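Local coordinates for putative glycosidase ph117-related (Bacteroides thetaiotaomicron, PDB 5A7V), which probably cleaves beta-mannosidic linkages as a member of glycoside hydrolase family GH130, and binds mannose in a pocket of its fold, at residues 167-171 and 198-204; 134-138 and 162-166; 261-267 and 324-328; 288-292 and 304-308. All blocks are in the same frame, centred on the assembly; numbering follows the deposited sequence.

Contact 1: 167-171 and 198-204; sequences HIPRL and FNLGCKS. With MAN (alpha-D-mannopyranose), chain D; BMA (beta-D-mannopyranose), chain C; SO4 (sulfate ion), chain I.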
# COMPACT_ATOMS: atom_id res chain seq x y z
N HIS A 167 2.02 10.77 18.15
CA HIS A 167 1.03 11.85 18.25
C HIS A 167 0.17 11.93 17.00
O HIS A 167 -1.04 11.73 17.07
CB HIS A 167 1.66 13.21 18.59
CG HIS A 167 0.64 14.29 18.80
ND1 HIS A 167 0.86 15.61 18.51
CD2 HIS A 167 -0.65 14.22 19.23
CE1 HIS A 167 -0.24 16.32 18.74
NE2 HIS A 167 -1.16 15.49 19.18
N ILE A 168 0.77 12.20 15.85
CA ILE A 168 0.06 12.41 14.59
C ILE A 168 0.79 11.60 13.50
O ILE A 168 1.99 11.75 13.34
CB ILE A 168 0.02 13.90 14.21
CG1 ILE A 168 -0.72 14.72 15.26
CG2 ILE A 168 -0.62 14.08 12.85
CD1 ILE A 168 -0.64 16.23 15.11
N PRO A 169 0.07 10.73 12.75
CA PRO A 169 0.66 10.08 11.58
C PRO A 169 0.64 11.04 10.41
O PRO A 169 -0.37 11.68 10.15
CB PRO A 169 -0.26 8.89 11.30
CG PRO A 169 -1.56 9.25 11.92
CD PRO A 169 -1.34 10.33 12.95
N ARG A 170 1.77 11.17 9.69
CA ARG A 170 1.82 12.09 8.56
C ARG A 170 2.32 11.39 7.29
O ARG A 170 3.32 10.66 7.31
CB ARG A 170 2.73 13.28 8.84
CG ARG A 170 2.28 14.19 9.97
CD ARG A 170 3.27 15.32 10.22
NE ARG A 170 2.78 16.38 11.10
CZ ARG A 170 2.85 16.33 12.43
NH1 ARG A 170 3.39 15.29 13.04
NH2 ARG A 170 2.40 17.35 13.15
N LEU A 171 1.64 11.65 6.18
CA LEU A 171 2.07 11.18 4.86
C LEU A 171 3.29 12.00 4.40
O LEU A 171 3.20 13.23 4.32
CB LEU A 171 0.94 11.36 3.85
CG LEU A 171 1.19 10.84 2.45
CD1 LEU A 171 1.55 9.37 2.41
CD2 LEU A 171 -0.01 11.12 1.53
N PHE A 198 -0.10 20.85 7.55
CA PHE A 198 1.11 20.28 8.15
C PHE A 198 0.76 19.30 9.28
O PHE A 198 1.39 18.26 9.39
CB PHE A 198 2.05 21.38 8.67
CG PHE A 198 3.36 20.85 9.18
CD1 PHE A 198 3.49 20.41 10.48
CD2 PHE A 198 4.47 20.79 8.35
CE1 PHE A 198 4.68 19.90 10.95
CE2 PHE A 198 5.66 20.28 8.81
CZ PHE A 198 5.77 19.85 10.11
N ASN A 199 -0.21 19.66 10.12
CA ASN A 199 -0.62 18.84 11.25
C ASN A 199 -1.77 17.89 10.95
O ASN A 199 -2.34 17.31 11.89
CB ASN A 199 -0.97 19.70 12.47
CG ASN A 199 0.20 20.49 12.96
OD1 ASN A 199 1.35 20.00 12.98
ND2 ASN A 199 -0.08 21.72 13.40
N LEU A 200 -2.09 17.69 9.67
CA LEU A 200 -3.14 16.72 9.30
C LEU A 200 -2.67 15.30 9.52
O LEU A 200 -1.58 14.90 9.07
CB LEU A 200 -3.49 16.90 7.82
CG LEU A 200 -4.50 15.92 7.21
CD1 LEU A 200 -5.87 16.19 7.78
CD2 LEU A 200 -4.49 16.04 5.71
N GLY A 201 -3.49 14.51 10.23
CA GLY A 201 -3.23 13.08 10.33
C GLY A 201 -3.63 12.44 9.00
O GLY A 201 -4.78 12.53 8.54
N CYS A 202 -2.67 11.84 8.35
CA CYS A 202 -2.86 11.29 7.02
C CYS A 202 -1.84 10.19 6.72
O CYS A 202 -0.81 10.09 7.39
CB CYS A 202 -2.83 12.40 5.97
SG CYS A 202 -1.35 13.43 5.94
N LYS A 203 -2.12 9.42 5.66
CA LYS A 203 -1.31 8.27 5.26
C LYS A 203 -1.82 7.72 3.95
O LYS A 203 -2.88 8.16 3.48
CB LYS A 203 -1.26 7.19 6.36
CG LYS A 203 -2.65 6.67 6.79
CD LYS A 203 -2.56 5.50 7.80
CE LYS A 203 -1.93 5.92 9.09
NZ LYS A 203 -1.79 4.80 10.06
N SER A 204 -1.08 6.80 3.37
CA SER A 204 -1.53 5.95 2.24
C SER A 204 -1.65 6.73 0.92
O SER A 204 -2.75 7.12 0.51
CB SER A 204 -2.81 5.20 2.60
OG SER A 204 -2.54 4.36 3.71
C1 MAN D . -2.54 2.77 13.26
C2 MAN D . -2.23 1.74 12.27
C3 MAN D . -0.83 1.29 12.63
C4 MAN D . 0.19 2.41 12.74
C5 MAN D . -0.35 3.57 13.56
C6 MAN D . 0.39 4.87 13.31
O1 MAN D . -2.79 2.35 14.55
O2 MAN D . -2.16 2.24 10.94
O3 MAN D . -0.29 0.34 11.69
O4 MAN D . 1.39 1.93 13.37
O5 MAN D . -1.70 3.85 13.26
O6 MAN D . 0.34 5.27 11.93
C1 BMA C . -2.61 2.61 13.23
C2 BMA C . -2.01 1.49 12.38
C3 BMA C . -0.59 1.24 12.83
C4 BMA C . 0.20 2.53 12.81
C5 BMA C . -0.56 3.67 13.48
C6 BMA C . 0.13 5.02 13.33
O1 BMA C . -3.97 2.93 12.97
O2 BMA C . -1.97 1.87 11.00
O3 BMA C . 0.09 0.19 12.04
O4 BMA C . 1.44 2.28 13.50
O5 BMA C . -1.91 3.83 12.97
O6 BMA C . 0.33 5.39 11.96
S SO4 I . 3.38 16.83 16.63
O1 SO4 I . 3.09 15.55 15.95
O2 SO4 I . 4.86 17.05 16.69
O3 SO4 I . 2.79 16.78 18.00
O4 SO4 I . 2.84 17.98 15.88
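Pro169 and Cys202 are joined through the backbone where the two segments run 64° apart: Cys202 N donates to Pro169 O at 2.9 Å, from above the carbonyl plane, and Gly201 CA adds a CA-H...O contact to that same oxygen at 3.2 Å. Two residues after Pro169, Leu171 N donates almost straight to Cys202 SG (3.5 Å, 168° at the hydrogen). The thiol is brought there by a chi1 of 57°, which sets SG between the backbone N and the carbonyl carbon, and SG also packs on Leu171 CB.

Arg170 starts out away from 198-204, but its extended chain carries the guanidinium back to it. NE donates to Phe198 O at 2.9 Å and NH2 to Asn199 OD1 at 2.9 Å, both acceptors lying in the guanidinium plane, while Ile168 CG2 sits over one face. The outer edge meets a sulfate, probably from the crystallisation liquor, through NH1 to O1 (2.9 Å) and NH2 to O4 (2.8 Å).

Lys203 heads the other way, bent at chi3, and its NZ donates to mannose O6 at 2.9 Å in either anomer modelled there; Pro169 CB flanks the same hydroxyl. In-plane acceptors on two sides of Arg170 fix its rotation, and the sulfate probably offsets its charge, whereas the amine of Lys203 is committed to sugar binding.

Contact 2: 134-138 and 162-166; sequences TQKKL and TQWNR. With BMA (beta-D-mannopyranose), chain C; MAN (alpha-D-mannopyranose), chain D; SO4 (sulfate ion), chain I.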
# COMPACT_ATOMS: atom_id res chain seq x y z
N THR A 134 16.42 15.70 9.83
CA THR A 134 15.45 16.78 9.80
C THR A 134 14.04 16.33 10.27
O THR A 134 13.21 17.16 10.61
CB THR A 134 15.31 17.33 8.38
OG1 THR A 134 14.99 16.24 7.51
CG2 THR A 134 16.53 18.06 7.91
N GLN A 135 13.77 15.01 10.22
CA GLN A 135 12.43 14.47 10.51
C GLN A 135 12.31 13.89 11.91
O GLN A 135 11.26 13.26 12.20
CB GLN A 135 12.04 13.43 9.45
CG GLN A 135 12.14 13.96 8.03
CD GLN A 135 11.38 15.27 7.81
OE1 GLN A 135 10.19 15.41 8.12
NE2 GLN A 135 12.09 16.27 7.29
N LYS A 136 13.27 14.07 12.80
CA LYS A 136 13.26 13.33 14.05
C LYS A 136 12.04 13.66 14.91
O LYS A 136 11.51 12.74 15.56
CB LYS A 136 14.58 13.53 14.81
CG LYS A 136 14.87 14.90 15.32
CD LYS A 136 16.13 14.87 16.22
CE LYS A 136 16.33 16.16 16.99
NZ LYS A 136 17.15 15.95 18.23
N LYS A 137 11.53 14.88 14.90
CA LYS A 137 10.35 15.19 15.75
C LYS A 137 9.08 14.51 15.23
O LYS A 137 8.10 14.28 15.97
CB LYS A 137 10.11 16.67 15.82
CG LYS A 137 11.20 17.42 16.61
CD LYS A 137 10.81 18.86 16.86
CE LYS A 137 11.89 19.58 17.68
NZ LYS A 137 11.59 21.02 17.87
N LEU A 138 9.09 14.14 13.95
CA LEU A 138 7.92 13.54 13.30
C LEU A 138 7.97 12.00 13.22
O LEU A 138 6.92 11.38 13.00
CB LEU A 138 7.77 14.12 11.86
CG LEU A 138 7.81 15.64 11.79
CD1 LEU A 138 7.62 16.10 10.35
CD2 LEU A 138 6.76 16.32 12.67
N THR A 162 4.34 6.69 6.01
CA THR A 162 3.86 7.38 7.17
C THR A 162 4.97 7.65 8.19
O THR A 162 5.70 6.72 8.58
CB THR A 162 2.79 6.52 7.91
OG1 THR A 162 1.85 6.06 6.94
CG2 THR A 162 2.09 7.36 8.94
N GLN A 163 5.06 8.90 8.65
CA GLN A 163 5.88 9.26 9.79
C GLN A 163 5.03 9.08 11.04
O GLN A 163 3.94 9.64 11.11
CB GLN A 163 6.35 10.74 9.66
CG GLN A 163 7.11 11.02 8.40
CD GLN A 163 7.48 12.48 8.32
OE1 GLN A 163 6.61 13.36 8.28
NE2 GLN A 163 8.75 12.75 8.23
N TRP A 164 5.56 8.39 12.04
CA TRP A 164 4.81 8.18 13.26
C TRP A 164 5.64 8.54 14.49
O TRP A 164 6.69 7.91 14.77
CB TRP A 164 4.28 6.74 13.33
CG TRP A 164 3.45 6.33 14.52
CD1 TRP A 164 3.60 5.17 15.22
CD2 TRP A 164 2.34 7.02 15.11
NE1 TRP A 164 2.63 5.05 16.17
CE2 TRP A 164 1.82 6.17 16.14
CE3 TRP A 164 1.68 8.23 14.86
CZ2 TRP A 164 0.71 6.50 16.92
CZ3 TRP A 164 0.55 8.55 15.63
CH2 TRP A 164 0.07 7.69 16.64
N ASN A 165 5.14 9.52 15.25
CA ASN A 165 5.78 9.98 16.49
C ASN A 165 4.93 9.77 17.74
O ASN A 165 5.14 10.41 18.77
CB ASN A 165 6.16 11.47 16.36
CG ASN A 165 4.96 12.37 16.23
OD1 ASN A 165 3.80 11.91 16.19
ND2 ASN A 165 5.20 13.66 16.14
N ARG A 166 3.94 8.87 17.63
CA ARG A 166 2.97 8.57 18.70
C ARG A 166 1.98 9.69 18.97
O ARG A 166 1.15 9.57 19.88
CB ARG A 166 3.66 8.12 19.97
CG ARG A 166 4.33 6.76 19.82
CD ARG A 166 3.36 5.64 19.76
NE ARG A 166 2.90 5.25 21.08
CZ ARG A 166 3.63 4.53 21.94
NH1 ARG A 166 4.90 4.13 21.64
NH2 ARG A 166 3.11 4.22 23.11
C1 BMA C . -2.61 2.61 13.23
C2 BMA C . -2.01 1.49 12.38
C3 BMA C . -0.59 1.24 12.83
C4 BMA C . 0.20 2.53 12.81
C5 BMA C . -0.56 3.67 13.48
C6 BMA C . 0.13 5.02 13.33
O1 BMA C . -3.97 2.93 12.97
O2 BMA C . -1.97 1.87 11.00
O3 BMA C . 0.09 0.19 12.04
O4 BMA C . 1.44 2.28 13.50
O5 BMA C . -1.91 3.83 12.97
O6 BMA C . 0.33 5.39 11.96
C1 MAN D . -2.54 2.77 13.26
C2 MAN D . -2.23 1.74 12.27
C3 MAN D . -0.83 1.29 12.63
C4 MAN D . 0.19 2.41 12.74
C5 MAN D . -0.35 3.57 13.56
C6 MAN D . 0.39 4.87 13.31
O1 MAN D . -2.79 2.35 14.55
O2 MAN D . -2.16 2.24 10.94
O3 MAN D . -0.29 0.34 11.69
O4 MAN D . 1.39 1.93 13.37
O5 MAN D . -1.70 3.85 13.26
O6 MAN D . 0.34 5.27 11.93
S SO4 I . 3.38 16.83 16.63
O1 SO4 I . 3.09 15.55 15.95
O2 SO4 I . 4.86 17.05 16.69
O3 SO4 I . 2.79 16.78 18.00
O4 SO4 I . 2.84 17.98 15.88
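Gln163 meets Gln135 because its chain runs straight beyond CG (chi2 178°), whereas that of Gln135 folds at chi2 (-53°) and turns its amide back. Asn165 reaches Lys137 with CG set between its own backbone N and carbonyl carbon (chi1 65°).

Gln163 NE2 donates to Gln135 OE1 at 3.0 Å. The acceptor lies in the amide plane of Gln163, but the donor comes from well to the side of the Gln135 C=O and somewhat tilted from its plane. Both amides are held further: Gln135 NE2 donates to Thr134 OG1 at 2.9 Å, and Gln163 NE2 also to Glu139. Gln163 OE1, by contrast, is buried without any polar partner and faces Leu138 CD1 at 3.6 Å, so this glutamine is gripped through its nitrogen.

Asn165 ND2 gives one nearly straight bond to Lys137 O at 3.0 Å, within the carbonyl plane, and another to sulfate O1 at 2.8 Å. Its OD1 accepts from the backbone N of His167 and of Ile168, an Asx turn that shapes the link between strands 157-164 and 169-176.

Trp164 points away from the helix. Mannose C6 lies 3.4 Å above the ring plane over its centre in the beta anomer, Arg166 N covers the opposite face, and NE1 donates to Gly103 O. An indole face laid against a sugar is typical of carbohydrate-binding sites; here the tryptophan comes from the end of a blade strand in the five-bladed beta-propeller of GH130 enzymes, with the short helix 136-139 against the other side of that strand.

Contact 3: 261-267 and 324-328; sequences PRDGHFD and RLDEP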
# COMPACT_ATOMS: atom_id res chain seq x y z
N PRO A 261 -16.30 5.50 2.15
CA PRO A 261 -16.96 4.25 2.56
C PRO A 261 -18.47 4.32 2.36
O PRO A 261 -19.06 5.40 2.36
CB PRO A 261 -16.59 4.10 4.03
CG PRO A 261 -15.35 4.93 4.20
CD PRO A 261 -15.51 6.08 3.26
N ARG A 262 -19.07 3.15 2.20
CA ARG A 262 -20.49 3.04 1.90
C ARG A 262 -21.14 1.95 2.73
O ARG A 262 -20.52 0.94 3.08
CB ARG A 262 -20.73 2.77 0.42
CG ARG A 262 -20.03 1.54 -0.05
CD ARG A 262 -20.13 1.23 -1.52
NE ARG A 262 -19.16 0.23 -1.83
CZ ARG A 262 -19.11 -0.53 -2.90
NH1 ARG A 262 -19.99 -0.38 -3.88
NH2 ARG A 262 -18.17 -1.47 -2.95
N ASP A 263 -22.42 2.12 3.02
CA ASP A 263 -23.16 1.12 3.80
C ASP A 263 -23.35 -0.15 2.95
O ASP A 263 -23.58 -0.11 1.73
CB ASP A 263 -24.52 1.64 4.17
CG ASP A 263 -24.53 2.71 5.24
OD1 ASP A 263 -23.45 3.05 5.81
OD2 ASP A 263 -25.68 3.20 5.57
N GLY A 264 -23.33 -1.30 3.63
CA GLY A 264 -23.70 -2.54 2.99
C GLY A 264 -22.65 -3.34 2.27
O GLY A 264 -22.92 -4.42 1.78
N HIS A 265 -21.45 -2.75 2.16
CA HIS A 265 -20.35 -3.35 1.43
C HIS A 265 -19.11 -3.53 2.33
O HIS A 265 -19.03 -2.98 3.42
CB HIS A 265 -19.99 -2.53 0.16
CG HIS A 265 -21.10 -2.48 -0.84
ND1 HIS A 265 -21.16 -3.30 -1.94
CD2 HIS A 265 -22.22 -1.71 -0.87
CE1 HIS A 265 -22.27 -3.03 -2.62
NE2 HIS A 265 -22.94 -2.08 -1.98
N PHE A 266 -18.15 -4.29 1.80
CA PHE A 266 -16.89 -4.54 2.50
C PHE A 266 -16.10 -3.26 2.83
O PHE A 266 -15.31 -3.24 3.78
CB PHE A 266 -16.02 -5.52 1.71
CG PHE A 266 -15.38 -4.87 0.48
CD1 PHE A 266 -16.11 -4.66 -0.70
CD2 PHE A 266 -14.04 -4.47 0.50
CE1 PHE A 266 -15.56 -4.03 -1.80
CE2 PHE A 266 -13.47 -3.83 -0.60
CZ PHE A 266 -14.22 -3.61 -1.73
N ASP A 267 -16.28 -2.22 2.00
CA ASP A 267 -15.54 -0.97 2.15
C ASP A 267 -16.46 0.08 2.79
O ASP A 267 -16.89 1.06 2.19
CB ASP A 267 -14.95 -0.49 0.85
CG ASP A 267 -15.96 -0.25 -0.27
OD1 ASP A 267 -17.06 -0.87 -0.28
OD2 ASP A 267 -15.60 0.52 -1.22
N ARG A 324 -16.83 1.35 -8.75
CA ARG A 324 -15.99 0.49 -7.94
C ARG A 324 -16.58 -0.90 -7.87
O ARG A 324 -17.77 -1.08 -8.12
CB ARG A 324 -15.76 1.06 -6.53
CG ARG A 324 -17.02 1.27 -5.71
CD ARG A 324 -16.73 1.74 -4.30
NE ARG A 324 -17.74 2.72 -3.85
CZ ARG A 324 -17.67 3.41 -2.72
NH1 ARG A 324 -16.84 3.04 -1.75
NH2 ARG A 324 -18.45 4.44 -2.51
N LEU A 325 -15.73 -1.88 -7.57
CA LEU A 325 -16.23 -3.25 -7.37
C LEU A 325 -17.17 -3.32 -6.18
O LEU A 325 -16.92 -2.70 -5.17
CB LEU A 325 -15.08 -4.24 -7.12
CG LEU A 325 -13.92 -4.22 -8.11
CD1 LEU A 325 -12.86 -5.23 -7.70
CD2 LEU A 325 -14.43 -4.46 -9.52
N ASP A 326 -18.24 -4.12 -6.30
CA ASP A 326 -19.20 -4.28 -5.19
C ASP A 326 -18.74 -5.26 -4.12
O ASP A 326 -19.22 -5.19 -2.98
CB ASP A 326 -20.57 -4.65 -5.75
CG ASP A 326 -21.28 -3.44 -6.37
OD1 ASP A 326 -21.11 -2.30 -5.87
OD2 ASP A 326 -21.94 -3.62 -7.41
N GLU A 327 -17.85 -6.17 -4.49
CA GLU A 327 -17.30 -7.24 -3.65
C GLU A 327 -15.78 -7.13 -3.74
O GLU A 327 -15.26 -6.74 -4.79
CB GLU A 327 -17.72 -8.63 -4.16
CG GLU A 327 -19.23 -8.82 -4.35
CD GLU A 327 -20.00 -8.76 -3.11
OE1 GLU A 327 -19.41 -8.86 -2.03
OE2 GLU A 327 -21.25 -8.69 -3.23
N PRO A 328 -15.05 -7.49 -2.69
CA PRO A 328 -13.59 -7.41 -2.79
C PRO A 328 -13.08 -8.43 -3.77
O PRO A 328 -13.60 -9.52 -3.87
CB PRO A 328 -13.12 -7.69 -1.37
CG PRO A 328 -14.21 -8.57 -0.76
CD PRO A 328 -15.49 -8.09 -1.41
O HOH W 1 -19.33 -6.10 -0.14
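Arg262 and Arg324 carry the stacking part of this contact. Their guanidinium groups lie flat on one another with planes at 7° and centres 4.2 Å apart, the two side chains running antiparallel alongside each other. The ring of His265 covers the other face of the Arg262 guanidinium, sandwiching it between imidazole and arginine.

Salt bridges probably offset the two like charges. Arg262 holds Asp267 side-on, NE to OD1 at 2.8 Å and NH2 to the same OD1 at 3.0 Å, both on the syn side. Its NH1 meets Asp326 OD1 at 3.0 Å, nearly along the C-O bond. The second oxygen of Asp267, OD2, receives Arg324 NH1 at 2.9 Å from above the carboxylate plane, and also the hydroxyl of Tyr288. Asp267 thus bridges the two arginines, one oxygen to each, while Asp326 joins through Arg262, making one four-residue salt-bridge network.

A type II beta turn from Arg262 to His265 brings the arginine and the histidine to one side of the loop that precedes strand 270-280. The facing segment leaves strand 320-324, the edge of a propeller blade, so the network ties two loops at the periphery of the beta-propeller.

Backbone oxygens are hydrogen-bonded too. Arg262 NH2 donates to Leu325 O at 2.8 Å, and His265 ND1 to Asp326 O at 2.9 Å (170° at the hydrogen), in the carbonyl plane on a lone pair.

Apolar packing lies beside these polar groups: Pro328 CB stands over the face of the Phe266 ring, 3.9 Å from the centroid and 13° off the normal, while Asp267 CB approaches the opposite face.

Contact 4: 288-292 and 304-308; sequences YNGKN and NVYAA. With MAN (alpha-D-mannopyranose), chain E.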
# COMPACT_ATOMS: atom_id res chain seq x y z
N TYR A 288 -7.36 -0.52 -3.80
CA TYR A 288 -7.44 0.05 -2.46
C TYR A 288 -7.88 -1.02 -1.44
O TYR A 288 -8.23 -2.14 -1.83
CB TYR A 288 -8.35 1.29 -2.40
CG TYR A 288 -9.83 1.04 -2.64
CD1 TYR A 288 -10.37 0.96 -3.88
CD2 TYR A 288 -10.67 0.89 -1.53
CE1 TYR A 288 -11.73 0.70 -4.07
CE2 TYR A 288 -12.02 0.63 -1.71
CZ TYR A 288 -12.56 0.55 -2.97
OH TYR A 288 -13.90 0.30 -3.20
N ASN A 289 -7.82 -0.61 -0.19
CA ASN A 289 -8.14 -1.47 0.96
C ASN A 289 -9.41 -1.00 1.63
O ASN A 289 -9.51 0.13 2.06
CB ASN A 289 -6.94 -1.39 1.92
CG ASN A 289 -5.69 -1.98 1.29
OD1 ASN A 289 -5.62 -3.17 1.06
ND2 ASN A 289 -4.70 -1.12 0.97
N GLY A 290 -10.38 -1.91 1.70
CA GLY A 290 -11.61 -1.60 2.43
C GLY A 290 -11.60 -2.20 3.81
O GLY A 290 -11.18 -3.35 3.96
N LYS A 291 -12.11 -1.49 4.80
CA LYS A 291 -12.32 -2.07 6.14
C LYS A 291 -13.84 -2.23 6.33
O LYS A 291 -14.63 -1.30 6.12
CB LYS A 291 -11.74 -1.20 7.26
CG LYS A 291 -11.96 -1.79 8.63
CD LYS A 291 -11.33 -0.95 9.75
CE LYS A 291 -11.60 -1.60 11.11
NZ LYS A 291 -10.93 -0.86 12.19
N ASN A 292 -14.24 -3.45 6.71
CA ASN A 292 -15.66 -3.79 6.88
C ASN A 292 -16.19 -3.35 8.25
O ASN A 292 -15.73 -3.81 9.30
CB ASN A 292 -15.83 -5.28 6.68
CG ASN A 292 -17.29 -5.70 6.52
OD1 ASN A 292 -18.08 -4.99 5.90
ND2 ASN A 292 -17.63 -6.89 7.04
N ASN A 304 -14.71 -5.99 10.65
CA ASN A 304 -13.40 -5.31 10.83
C ASN A 304 -12.30 -5.87 9.94
O ASN A 304 -11.16 -5.43 10.06
CB ASN A 304 -13.01 -5.30 12.32
CG ASN A 304 -13.95 -4.41 13.11
OD1 ASN A 304 -14.09 -3.23 12.80
ND2 ASN A 304 -14.65 -4.97 14.08
N VAL A 305 -12.61 -6.79 9.04
CA VAL A 305 -11.58 -7.29 8.11
C VAL A 305 -11.20 -6.20 7.11
O VAL A 305 -12.03 -5.40 6.71
CB VAL A 305 -12.06 -8.58 7.40
CG1 VAL A 305 -13.08 -8.30 6.32
CG2 VAL A 305 -10.91 -9.42 6.87
N TYR A 306 -9.93 -6.25 6.68
CA TYR A 306 -9.48 -5.46 5.49
C TYR A 306 -9.42 -6.39 4.28
O TYR A 306 -8.69 -7.39 4.28
CB TYR A 306 -8.12 -4.82 5.70
CG TYR A 306 -8.05 -3.64 6.60
CD1 TYR A 306 -8.27 -3.73 7.99
CD2 TYR A 306 -7.71 -2.38 6.09
CE1 TYR A 306 -8.14 -2.63 8.81
CE2 TYR A 306 -7.58 -1.29 6.91
CZ TYR A 306 -7.75 -1.41 8.28
OH TYR A 306 -7.59 -0.33 9.12
N ALA A 307 -10.24 -6.06 3.28
CA ALA A 307 -10.27 -6.76 2.01
C ALA A 307 -10.18 -5.74 0.85
O ALA A 307 -10.60 -4.60 1.02
CB ALA A 307 -11.54 -7.62 1.90
N ALA A 308 -9.62 -6.17 -0.29
CA ALA A 308 -9.18 -5.20 -1.32
C ALA A 308 -10.24 -4.99 -2.38
O ALA A 308 -10.87 -5.94 -2.87
CB ALA A 308 -7.88 -5.67 -1.93
C1 MAN E . -4.32 1.18 8.91
C2 MAN E . -3.32 0.89 7.76
C3 MAN E . -2.15 -0.06 8.08
C4 MAN E . -2.63 -1.27 8.91
C5 MAN E . -4.14 -1.22 9.23
C6 MAN E . -4.57 -2.35 10.19
O1 MAN E . -5.69 1.60 8.40
O2 MAN E . -2.81 2.17 7.37
O3 MAN E . -1.13 0.57 8.83
O4 MAN E . -2.26 -2.42 8.17
O5 MAN E . -4.39 0.08 9.84
O6 MAN E . -3.90 -2.18 11.45
O HOH W 2 -8.02 -0.47 11.80
O HOH W 3 -13.39 -0.88 14.22
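Lys291 lies over one face of Tyr306 in a CH-pi contact, its CB 4.0 Å from the ring centroid and 8° off the normal. With the lysine chain fully extended, NZ passes the ring and reaches water 2 at 3.0 Å, which also bonds Tyr306 OH at 2.7 Å. Water 3 accepts from NZ and donates to Asn304 OD1 at 2.8 Å. The phenol oxygen of Tyr306 stands 2.8 Å from O1 of the pocket mannose, placing it in the sugar site with a water-linked ammonium behind it.

Backbone pairing sets this up. Lys291 and Tyr306 form a non-hydrogen-bonded antiparallel pair, which puts both side chains on the sheet face shared with Asn289 and Ala308. Next to it, Gly290 N donates to Ala307 O at 2.8 Å, and Ala307 N returns the bond to Gly290 O at 2.9 Å. Asn292 N donates to Val305 O at 2.9 Å. Together with Asn304 N to Asn292 O, that bond carries the pairing beyond the strand ends.

Further out, Tyr342 meets Tyr306 edge-to-face, and Ile349 N donates to Asn289 OD1. Strand 283-291 pairs with both 270-280 and 306-314 in its sheet, while strand 347-355 packs against the mannose-facing side.

How the contacts relate
Two neighbourhoods emerge. Contacts 1 and 2, centres 10 Å apart, share the sheet in which strands 157-164 and 169-176 are adjacent, and both touch the same mannose and sulfate. Contacts 3 and 4, 9 Å apart, meet through Asp267 and Tyr288; contact 4 is nested inside the loop closed by contact 3. Along the chain, contact 2 closes before contact 1 opens, and both precede the other pair. Contacts 1 and 4 come within about 6 Å at their nearest atoms without touching. Contacts 1, 2 and 4 each put a residue (Lys203, Trp164, Tyr306) at bound mannose, whereas contact 3 joins loops behind contact 4, the side chain of its Pro261 about 11 Å from the sugar.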